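Local atomic coordinates of endo-beta-mannanase (Opitutaceae bacterium TAV5, PDB entry 7BOB), a protein that acts as an exo-beta-1,4-mannosidase of glycoside hydrolase family 5, probably releasing mannosyl units from the ends of beta-1,4-linked mannose chains. Residues N23-P26 against G30-M33; R58-W63 against L315-K320; G102-G107 against L153-D158. All blocks are in the same frame, centred on the assembly; numbering follows the deposited sequence.

Contact 1: N23-P26 against G30-M33; sequences NYWP and GVEM
The indole of W25 overlaps the backbone of V31. V31 CA sits over one face of the six-membered ring, 3.6 Å from its centroid and only 8° off the ring normal, a CH-pi contact. This is the loop that follows strand 20-23, the first strand of the (beta/alpha)8 barrel, and it folds back on itself before helix 33-36. V31 CG1 adds to the same overlap, 3.9 Å from W25 CE2. The ring is also met at its edge: M33 CB lies near the ring plane, 3.6 Å from W25 CE3. W25 CG stands anti to its own carbonyl carbon (chi1 -69°), which turns the indole toward 30-33. With an alanine here, V31 CA would probably lose the face it rests on, and a gap would be likely to open beside M33 CB. F60 and M104 border the same indole.

One backbone hydrogen bond closes the loop, from G30 N to P26 O at 3.0 Å. G30 has a positive phi, which glycine adopts readily. G30 O then takes a weak bond from M33 N.

M33 begins the helix, with E32 at the N-cap. Its side chain crosses the proline at about a right angle, with M33 CG 3.6 Å from P26 CG. The chain runs extended to the sulfur and then bends. The Y24 hydroxyl is hydrogen-bonded to D45, while the Y24 ring makes an oblique Met-aromatic contact, with Y24 CE2 4.1 Å from M33 SD.

Contact 2: R58-W63 against L315-K320; sequences RFFVRW and LWWCFK
The rings of F60 and W317 meet obliquely, with planes at 41° and centroids 5.7 Å apart. R58 CZ lies at the edge of the F60 ring, in its plane. Conversely, F60 CE1 sits over the centre of one face of the R58 guanidinium. C318 CB lies over one face of W317, toward the rim, and R58 NH1 comes to the edge of that indole. These groups gather toward the C-terminal ends of strands 56-62 and 311-316 in a (beta/alpha)8 barrel. The strands are the second and eighth, and strand 20-23 runs between them. N23 from that middle strand touches F60, L315 and W317.

The aromatic contact is made by ring corners, with F60 CZ 3.5 Å from W317 CZ3. W317 CG is anti to the backbone N (chi1 -170°), and the benzo end of the indole reaches F60. A cis peptide joins W317 to C318. A tryptophan before a cis peptide at this strand end is a known feature of clan GH-A enzymes, where it usually floors the sugar site.

R58 is gripped from several sides. D152 and E281 form salt bridges with it, and N23 adds a hydrogen bond. Together they would fix the turn of the guanidinium. Below the aromatic rings, L315 CD1 lies 4.0 Å from R58 CB.

Contact 3: G102-G107 against L153-D158; sequences GWMSGG and LGNELD
N155 and the backbone of W103 form the tight part of this contact, and the indole of W103 with E156 forms its looser side. Both segments leave the C-terminal ends of neighbouring strands, 94-101 and 151-154, of the (beta/alpha)8 barrel. N155 ND2 donates to W103 O at 2.9 Å with an N-H...O angle of 155°. The donor stands above the carbonyl plane, 40° out of it. N155 OD1 accepts from R58 NH2, so the amide is held at both ends and its rotation is fixed. A water joins the two backbones here: it accepts from W103 N at 2.8 Å and donates to N155 O at 2.8 Å. M104 presses on the same amide: its chain bends at chi2 and chi3, and CE reaches within 3.3 Å of N155 ND2. M104 also opens the type I' turn that runs to G107.

The other side is partly exposed. In family 5 enzymes an Asn-Glu pair after the fourth strand carries the acid/base, and a glutamate at the C-terminal end of the seventh strand is the nucleophile. E156 and E281 are consistent with these roles. E156 OE2 bonds to H240 ND1 and comes close to E281. The W103 ring and the E156 carboxylate pass obliquely, their planes 36° apart, and the other carboxylate oxygen, E156 OE1, lies 3.3 Å from W103 NE1.

From the N terminus, contact 1 comes first and closes a short loop between strand 20-23 and helix 33-36. Contact 2 opens next, on strand 56-62, and closes only at strand 311-316, with 251 residues between its segments. Contact 3 is nested inside that long loop and joins the ends of strands 94-101 and 151-154. Together they link the ends of five of the eight barrel strands, along one arc of the barrel mouth. The three also touch. E32 of contact 1 forms a salt bridge with R62 of contact 2. Contacts 2 and 3 meet through R58. M104 of contact 3 packs against W25, V31, F60 and W317.

Contact 1: N23-P26 against G30-M33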
loop_
_atom_site.group_PDB
_atom_site.type_symbol
_atom_site.label_atom_id
_atom_site.label_comp_id
_atom_site.label_asym_id
_atom_site.label_seq_id
_atom_site.Cartn_x
_atom_site.Cartn_y
_atom_site.Cartn_z
ATOM N N ASN A 23 -24.287 24.929 12.733
ATOM C CA ASN A 23 -23.166 25.474 11.983
ATOM C C ASN A 23 -23.707 26.313 10.829
ATOM O O ASN A 23 -24.727 25.961 10.224
ATOM C CB ASN A 23 -22.281 24.336 11.465
ATOM C CG ASN A 23 -21.692 23.499 12.590
ATOM O OD1 ASN A 23 -20.571 23.749 13.045
ATOM N ND2 ASN A 23 -22.448 22.491 13.046
ATOM N N TYR A 24 -23.014 27.415 10.496
ATOM C CA TYR A 24 -23.609 28.419 9.615
ATOM C C TYR A 24 -22.712 28.864 8.478
ATOM O O TYR A 24 -21.571 29.280 8.707
ATOM C CB TYR A 24 -24.016 29.681 10.380
ATOM C CG TYR A 24 -24.650 30.698 9.468
ATOM C CD1 TYR A 24 -25.916 30.489 8.930
ATOM C CD2 TYR A 24 -23.982 31.861 9.129
ATOM C CE1 TYR A 24 -26.503 31.413 8.096
ATOM C CE2 TYR A 24 -24.556 32.795 8.296
ATOM C CZ TYR A 24 -25.813 32.571 7.781
ATOM O OH TYR A 24 -26.358 33.527 6.951
ATOM N N TRP A 25 -23.274 28.847 7.264
ATOM C CA TRP A 25 -22.857 29.643 6.104
ATOM C C TRP A 25 -24.135 30.179 5.464
ATOM O O TRP A 25 -25.144 29.469 5.428
ATOM C CB TRP A 25 -22.079 28.853 5.041
ATOM C CG TRP A 25 -20.713 28.392 5.413
ATOM C CD1 TRP A 25 -20.321 27.099 5.623
ATOM C CD2 TRP A 25 -19.539 29.196 5.563
ATOM N NE1 TRP A 25 -18.983 27.051 5.924
ATOM C CE2 TRP A 25 -18.475 28.323 5.892
ATOM C CE3 TRP A 25 -19.284 30.566 5.469
ATOM C CZ2 TRP A 25 -17.179 28.773 6.121
ATOM C CZ3 TRP A 25 -17.978 31.017 5.691
ATOM C CH2 TRP A 25 -16.947 30.122 6.012
ATOM N N PRO A 26 -24.130 31.402 4.936
ATOM C CA PRO A 26 -25.312 31.878 4.203
ATOM C C PRO A 26 -25.612 30.999 2.997
ATOM O O PRO A 26 -24.712 30.426 2.384
ATOM C CB PRO A 26 -24.915 33.292 3.757
ATOM C CG PRO A 26 -23.690 33.624 4.540
ATOM C CD PRO A 26 -23.004 32.338 4.821
ATOM N N GLY A 30 -22.293 30.439 0.563
ATOM C CA GLY A 30 -21.546 29.436 1.288
ATOM C C GLY A 30 -20.265 29.967 1.907
ATOM O O GLY A 30 -20.269 30.997 2.588
ATOM N N VAL A 31 -19.153 29.285 1.616
ATOM C CA VAL A 31 -17.860 29.559 2.228
ATOM C C VAL A 31 -17.270 30.906 1.851
ATOM O O VAL A 31 -16.232 31.279 2.406
ATOM C CB VAL A 31 -16.826 28.486 1.830
ATOM C CG1 VAL A 31 -17.240 27.133 2.335
ATOM C CG2 VAL A 31 -16.622 28.478 0.301
ATOM N N GLU A 32 -17.856 31.616 0.887
ATOM C CA GLU A 32 -17.375 32.941 0.511
ATOM C C GLU A 32 -17.999 34.053 1.359
ATOM O O GLU A 32 -17.929 35.217 0.962
ATOM C CB GLU A 32 -17.637 33.203 -0.984
ATOM C CG GLU A 32 -16.881 32.234 -1.962
ATOM C CD GLU A 32 -15.366 32.210 -1.711
ATOM O OE1 GLU A 32 -14.792 33.311 -1.578
ATOM O OE2 GLU A 32 -14.744 31.105 -1.643
ATOM N N MET A 33 -18.580 33.713 2.519
ATOM C CA MET A 33 -19.367 34.664 3.310
ATOM C C MET A 33 -18.610 35.954 3.609
ATOM O O MET A 33 -19.176 37.046 3.507
ATOM C CB MET A 33 -19.801 34.022 4.625
ATOM C CG MET A 33 -20.510 34.985 5.557
ATOM S SD MET A 33 -20.892 34.248 7.166
ATOM C CE MET A 33 -19.235 34.064 7.840
#

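Contact 2: R58-W63 against L315-K320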
loop_
_atom_site.group_PDB
_atom_site.type_symbol
_atom_site.label_atom_id
_atom_site.label_comp_id
_atom_site.label_asym_id
_atom_site.label_seq_id
_atom_site.Cartn_x
_atom_site.Cartn_y
_atom_site.Cartn_z
ATOM N N ARG A 58 -22.249 28.219 15.469
ATOM C CA ARG A 58 -20.860 27.981 15.108
ATOM C C ARG A 58 -20.599 28.564 13.724
ATOM O O ARG A 58 -21.347 28.295 12.776
ATOM C CB ARG A 58 -20.536 26.489 15.116
ATOM C CG ARG A 58 -19.097 26.170 14.719
ATOM C CD ARG A 58 -18.733 24.761 15.113
ATOM N NE ARG A 58 -17.360 24.386 14.784
ATOM C CZ ARG A 58 -17.021 23.396 13.941
ATOM N NH1 ARG A 58 -17.949 22.696 13.290
ATOM N NH2 ARG A 58 -15.746 23.105 13.746
ATOM N N PHE A 59 -19.552 29.370 13.611
ATOM C CA PHE A 59 -19.196 29.922 12.320
ATOM C C PHE A 59 -17.676 29.963 12.199
ATOM O O PHE A 59 -16.943 29.781 13.177
ATOM C CB PHE A 59 -19.852 31.295 12.105
ATOM C CG PHE A 59 -19.355 32.375 13.025
ATOM C CD1 PHE A 59 -20.157 32.853 14.052
ATOM C CD2 PHE A 59 -18.111 32.961 12.838
ATOM C CE1 PHE A 59 -19.725 33.861 14.889
ATOM C CE2 PHE A 59 -17.668 33.985 13.685
ATOM C CZ PHE A 59 -18.472 34.421 14.708
ATOM N N PHE A 60 -17.197 30.221 10.990
ATOM C CA PHE A 60 -15.819 29.915 10.646
ATOM C C PHE A 60 -15.088 31.162 10.182
ATOM O O PHE A 60 -15.511 31.826 9.227
ATOM C CB PHE A 60 -15.806 28.812 9.592
ATOM C CG PHE A 60 -16.689 27.683 9.965
ATOM C CD1 PHE A 60 -16.278 26.759 10.909
ATOM C CD2 PHE A 60 -17.983 27.601 9.466
ATOM C CE1 PHE A 60 -17.120 25.708 11.300
ATOM C CE2 PHE A 60 -18.821 26.581 9.851
ATOM C CZ PHE A 60 -18.392 25.635 10.776
ATOM N N VAL A 61 -13.998 31.477 10.873
ATOM C CA VAL A 61 -13.129 32.588 10.507
ATOM C C VAL A 61 -12.166 32.048 9.457
ATOM O O VAL A 61 -11.158 31.416 9.788
ATOM C CB VAL A 61 -12.416 33.151 11.749
ATOM C CG1 VAL A 61 -11.562 34.358 11.405
ATOM C CG2 VAL A 61 -13.453 33.529 12.820
ATOM N N ARG A 62 -12.506 32.217 8.181
ATOM C CA ARG A 62 -11.705 31.622 7.115
ATOM C C ARG A 62 -10.394 32.399 6.980
ATOM O O ARG A 62 -10.390 33.568 6.564
ATOM C CB ARG A 62 -12.484 31.589 5.804
ATOM C CG ARG A 62 -11.924 30.572 4.827
ATOM C CD ARG A 62 -12.779 30.435 3.569
ATOM N NE ARG A 62 -12.834 31.678 2.804
ATOM C CZ ARG A 62 -13.200 31.743 1.529
ATOM N NH1 ARG A 62 -13.531 30.636 0.875
ATOM N NH2 ARG A 62 -13.216 32.903 0.899
ATOM N N TRP A 63 -9.291 31.736 7.347
ATOM C CA TRP A 63 -7.966 32.349 7.454
ATOM C C TRP A 63 -7.528 33.135 6.222
ATOM O O TRP A 63 -7.062 34.271 6.390
ATOM C CB TRP A 63 -6.933 31.263 7.783
ATOM C CG TRP A 63 -5.625 31.774 8.296
ATOM C CD1 TRP A 63 -5.263 33.076 8.481
ATOM C CD2 TRP A 63 -4.500 30.980 8.706
ATOM N NE1 TRP A 63 -3.980 33.144 8.973
ATOM C CE2 TRP A 63 -3.490 31.871 9.118
ATOM C CE3 TRP A 63 -4.248 29.604 8.752
ATOM C CZ2 TRP A 63 -2.253 31.434 9.587
ATOM C CZ3 TRP A 63 -3.016 29.172 9.212
ATOM C CH2 TRP A 63 -2.033 30.092 9.625
ATOM N N LEU A 315 -25.144 20.746 17.747
ATOM C CA LEU A 315 -25.099 21.722 16.663
ATOM C C LEU A 315 -25.269 21.000 15.336
ATOM O O LEU A 315 -24.454 20.142 14.980
ATOM C CB LEU A 315 -23.787 22.517 16.675
ATOM C CG LEU A 315 -23.466 23.267 17.970
ATOM C CD1 LEU A 315 -22.132 23.975 17.846
ATOM C CD2 LEU A 315 -24.576 24.253 18.282
ATOM N N TRP A 316 -26.320 21.352 14.613
ATOM C CA TRP A 316 -26.639 20.713 13.353
ATOM C C TRP A 316 -25.730 21.216 12.228
ATOM O O TRP A 316 -25.270 22.361 12.238
ATOM C CB TRP A 316 -28.104 20.980 13.034
ATOM C CG TRP A 316 -28.505 20.683 11.646
ATOM C CD1 TRP A 316 -28.450 21.526 10.574
ATOM C CD2 TRP A 316 -29.064 19.461 11.172
ATOM N NE1 TRP A 316 -28.946 20.902 9.460
ATOM C CE2 TRP A 316 -29.325 19.627 9.800
ATOM C CE3 TRP A 316 -29.385 18.245 11.781
ATOM C CZ2 TRP A 316 -29.867 18.609 9.012
ATOM C CZ3 TRP A 316 -29.932 17.237 11.001
ATOM C CH2 TRP A 316 -30.177 17.430 9.635
ATOM N N TRP A 317 -25.474 20.340 11.248
ATOM C CA TRP A 317 -24.799 20.712 10.002
ATOM C C TRP A 317 -25.761 20.527 8.835
ATOM O O TRP A 317 -26.189 19.406 8.571
ATOM C CB TRP A 317 -23.527 19.875 9.733
ATOM C CG TRP A 317 -22.807 20.523 8.588
ATOM C CD1 TRP A 317 -23.159 20.482 7.261
ATOM C CD2 TRP A 317 -21.698 21.423 8.682
ATOM N NE1 TRP A 317 -22.317 21.294 6.522
ATOM C CE2 TRP A 317 -21.410 21.878 7.368
ATOM C CE3 TRP A 317 -20.899 21.866 9.740
ATOM C CZ2 TRP A 317 -20.375 22.774 7.095
ATOM C CZ3 TRP A 317 -19.862 22.771 9.463
ATOM C CH2 TRP A 317 -19.618 23.210 8.156
ATOM N N CYS A 318 -26.069 21.597 8.104
ATOM C CA CYS A 318 -25.753 22.980 8.454
ATOM C C CYS A 318 -27.086 23.767 8.337
ATOM O O CYS A 318 -28.136 23.183 8.015
ATOM C CB CYS A 318 -24.659 23.540 7.532
ATOM S SG CYS A 318 -25.195 23.579 5.808
ATOM N N PHE A 319 -27.070 25.077 8.598
ATOM C CA PHE A 319 -28.336 25.764 8.835
ATOM C C PHE A 319 -29.190 25.830 7.573
ATOM O O PHE A 319 -30.381 25.506 7.610
ATOM C CB PHE A 319 -28.099 27.165 9.387
ATOM C CG PHE A 319 -29.374 27.863 9.821
ATOM C CD1 PHE A 319 -30.260 27.240 10.705
ATOM C CD2 PHE A 319 -29.699 29.114 9.330
ATOM C CE1 PHE A 319 -31.451 27.874 11.102
ATOM C CE2 PHE A 319 -30.872 29.769 9.718
ATOM C CZ PHE A 319 -31.758 29.143 10.610
ATOM N N LYS A 320 -28.602 26.251 6.453
ATOM C CA LYS A 320 -29.316 26.517 5.210
ATOM C C LYS A 320 -28.850 25.571 4.115
ATOM O O LYS A 320 -27.707 25.101 4.129
ATOM C CB LYS A 320 -29.074 27.953 4.712
ATOM C CG LYS A 320 -29.714 29.056 5.577
ATOM C CD LYS A 320 -31.228 29.018 5.493
ATOM C CE LYS A 320 -31.756 29.865 4.346
ATOM N NZ LYS A 320 -31.889 31.293 4.731
#

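Contact 3: G102-G107 against L153-D158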
loop_
_atom_site.group_PDB
_atom_site.type_symbol
_atom_site.label_atom_id
_atom_site.label_comp_id
_atom_site.label_asym_id
_atom_site.label_seq_id
_atom_site.Cartn_x
_atom_site.Cartn_y
_atom_site.Cartn_z
ATOM N N GLY A 102 -9.120 26.782 6.544
ATOM C CA GLY A 102 -8.913 25.370 6.811
ATOM C C GLY A 102 -9.842 24.439 6.047
ATOM O O GLY A 102 -10.324 24.768 4.958
ATOM N N TRP A 103 -10.082 23.276 6.645
ATOM C CA TRP A 103 -10.922 22.239 6.054
ATOM C C TRP A 103 -12.390 22.633 6.120
ATOM O O TRP A 103 -12.876 23.034 7.180
ATOM C CB TRP A 103 -10.701 20.945 6.824
ATOM C CG TRP A 103 -11.442 19.722 6.326
ATOM C CD1 TRP A 103 -12.718 19.351 6.640
ATOM C CD2 TRP A 103 -10.920 18.691 5.479
ATOM N NE1 TRP A 103 -13.032 18.163 6.031
ATOM C CE2 TRP A 103 -11.946 17.732 5.311
ATOM C CE3 TRP A 103 -9.688 18.489 4.837
ATOM C CZ2 TRP A 103 -11.784 16.583 4.525
ATOM C CZ3 TRP A 103 -9.521 17.340 4.053
ATOM C CH2 TRP A 103 -10.567 16.399 3.911
ATOM N N MET A 104 -13.109 22.505 5.000
ATOM C CA MET A 104 -14.502 22.955 4.962
ATOM C C MET A 104 -15.220 22.385 3.742
ATOM O O MET A 104 -14.925 22.793 2.606
ATOM C CB MET A 104 -14.556 24.487 4.955
ATOM C CG MET A 104 -15.973 25.027 4.938
ATOM S SD MET A 104 -17.003 24.323 6.282
ATOM C CE MET A 104 -16.059 24.782 7.743
ATOM N N SER A 105 -16.148 21.443 3.979
ATOM C CA SER A 105 -17.094 20.933 2.971
ATOM C C SER A 105 -16.415 20.345 1.730
ATOM O O SER A 105 -16.949 20.438 0.616
ATOM C CB SER A 105 -18.046 22.034 2.537
ATOM O OG SER A 105 -18.665 22.557 3.667
ATOM N N GLY A 106 -15.245 19.730 1.893
ATOM C CA GLY A 106 -14.554 19.137 0.770
ATOM C C GLY A 106 -13.512 20.028 0.133
ATOM O O GLY A 106 -12.796 19.570 -0.767
ATOM N N GLY A 107 -13.401 21.290 0.561
ATOM C CA GLY A 107 -12.329 22.160 0.136
ATOM C C GLY A 107 -11.361 22.429 1.277
ATOM O O GLY A 107 -11.624 22.130 2.450
ATOM N N LEU A 153 -10.847 25.835 18.035
ATOM C CA LEU A 153 -9.495 25.888 17.471
ATOM C C LEU A 153 -9.507 25.852 15.944
ATOM O O LEU A 153 -8.793 26.613 15.281
ATOM C CB LEU A 153 -8.673 24.725 18.022
ATOM C CG LEU A 153 -7.171 24.753 17.767
ATOM C CD1 LEU A 153 -6.622 26.148 18.107
ATOM C CD2 LEU A 153 -6.502 23.682 18.595
ATOM N N GLY A 154 -10.300 24.961 15.369
ATOM C CA GLY A 154 -10.437 24.920 13.925
ATOM C C GLY A 154 -11.396 23.811 13.568
ATOM O O GLY A 154 -11.839 23.048 14.426
ATOM N N ASN A 155 -11.725 23.731 12.288
ATOM C CA ASN A 155 -12.671 22.739 11.816
ATOM C C ASN A 155 -11.941 21.484 11.331
ATOM O O ASN A 155 -11.237 21.518 10.313
ATOM C CB ASN A 155 -13.550 23.277 10.703
ATOM C CG ASN A 155 -14.614 22.277 10.352
ATOM O OD1 ASN A 155 -15.160 21.654 11.255
ATOM N ND2 ASN A 155 -14.858 22.053 9.066
ATOM N N GLU A 156 -12.127 20.383 12.058
ATOM C CA GLU A 156 -11.717 19.048 11.615
ATOM C C GLU A 156 -10.246 19.042 11.228
ATOM O O GLU A 156 -9.857 18.596 10.144
ATOM C CB GLU A 156 -12.604 18.566 10.466
ATOM C CG GLU A 156 -14.093 18.553 10.850
ATOM C CD GLU A 156 -14.941 17.630 9.999
ATOM O OE1 GLU A 156 -14.602 17.415 8.804
ATOM O OE2 GLU A 156 -15.962 17.121 10.531
ATOM N N LEU A 157 -9.420 19.579 12.131
ATOM C CA LEU A 157 -7.996 19.672 11.859
ATOM C C LEU A 157 -7.389 18.292 11.681
ATOM O O LEU A 157 -6.329 18.161 11.063
ATOM C CB LEU A 157 -7.292 20.436 12.981
ATOM C CG LEU A 157 -7.616 21.945 13.055
ATOM C CD1 LEU A 157 -7.384 22.496 14.469
ATOM C CD2 LEU A 157 -6.826 22.732 12.014
ATOM N N ASP A 158 -8.061 17.259 12.187
ATOM C CA ASP A 158 -7.588 15.895 12.061
ATOM C C ASP A 158 -7.905 15.275 10.704
ATOM O O ASP A 158 -7.451 14.162 10.436
ATOM C CB ASP A 158 -8.211 15.060 13.168
ATOM C CG ASP A 158 -9.716 15.027 13.067
ATOM O OD1 ASP A 158 -10.350 16.069 13.183
ATOM O OD2 ASP A 158 -10.284 13.963 12.832
HETATM O O HOH W 1 -9.178 23.093 9.328
#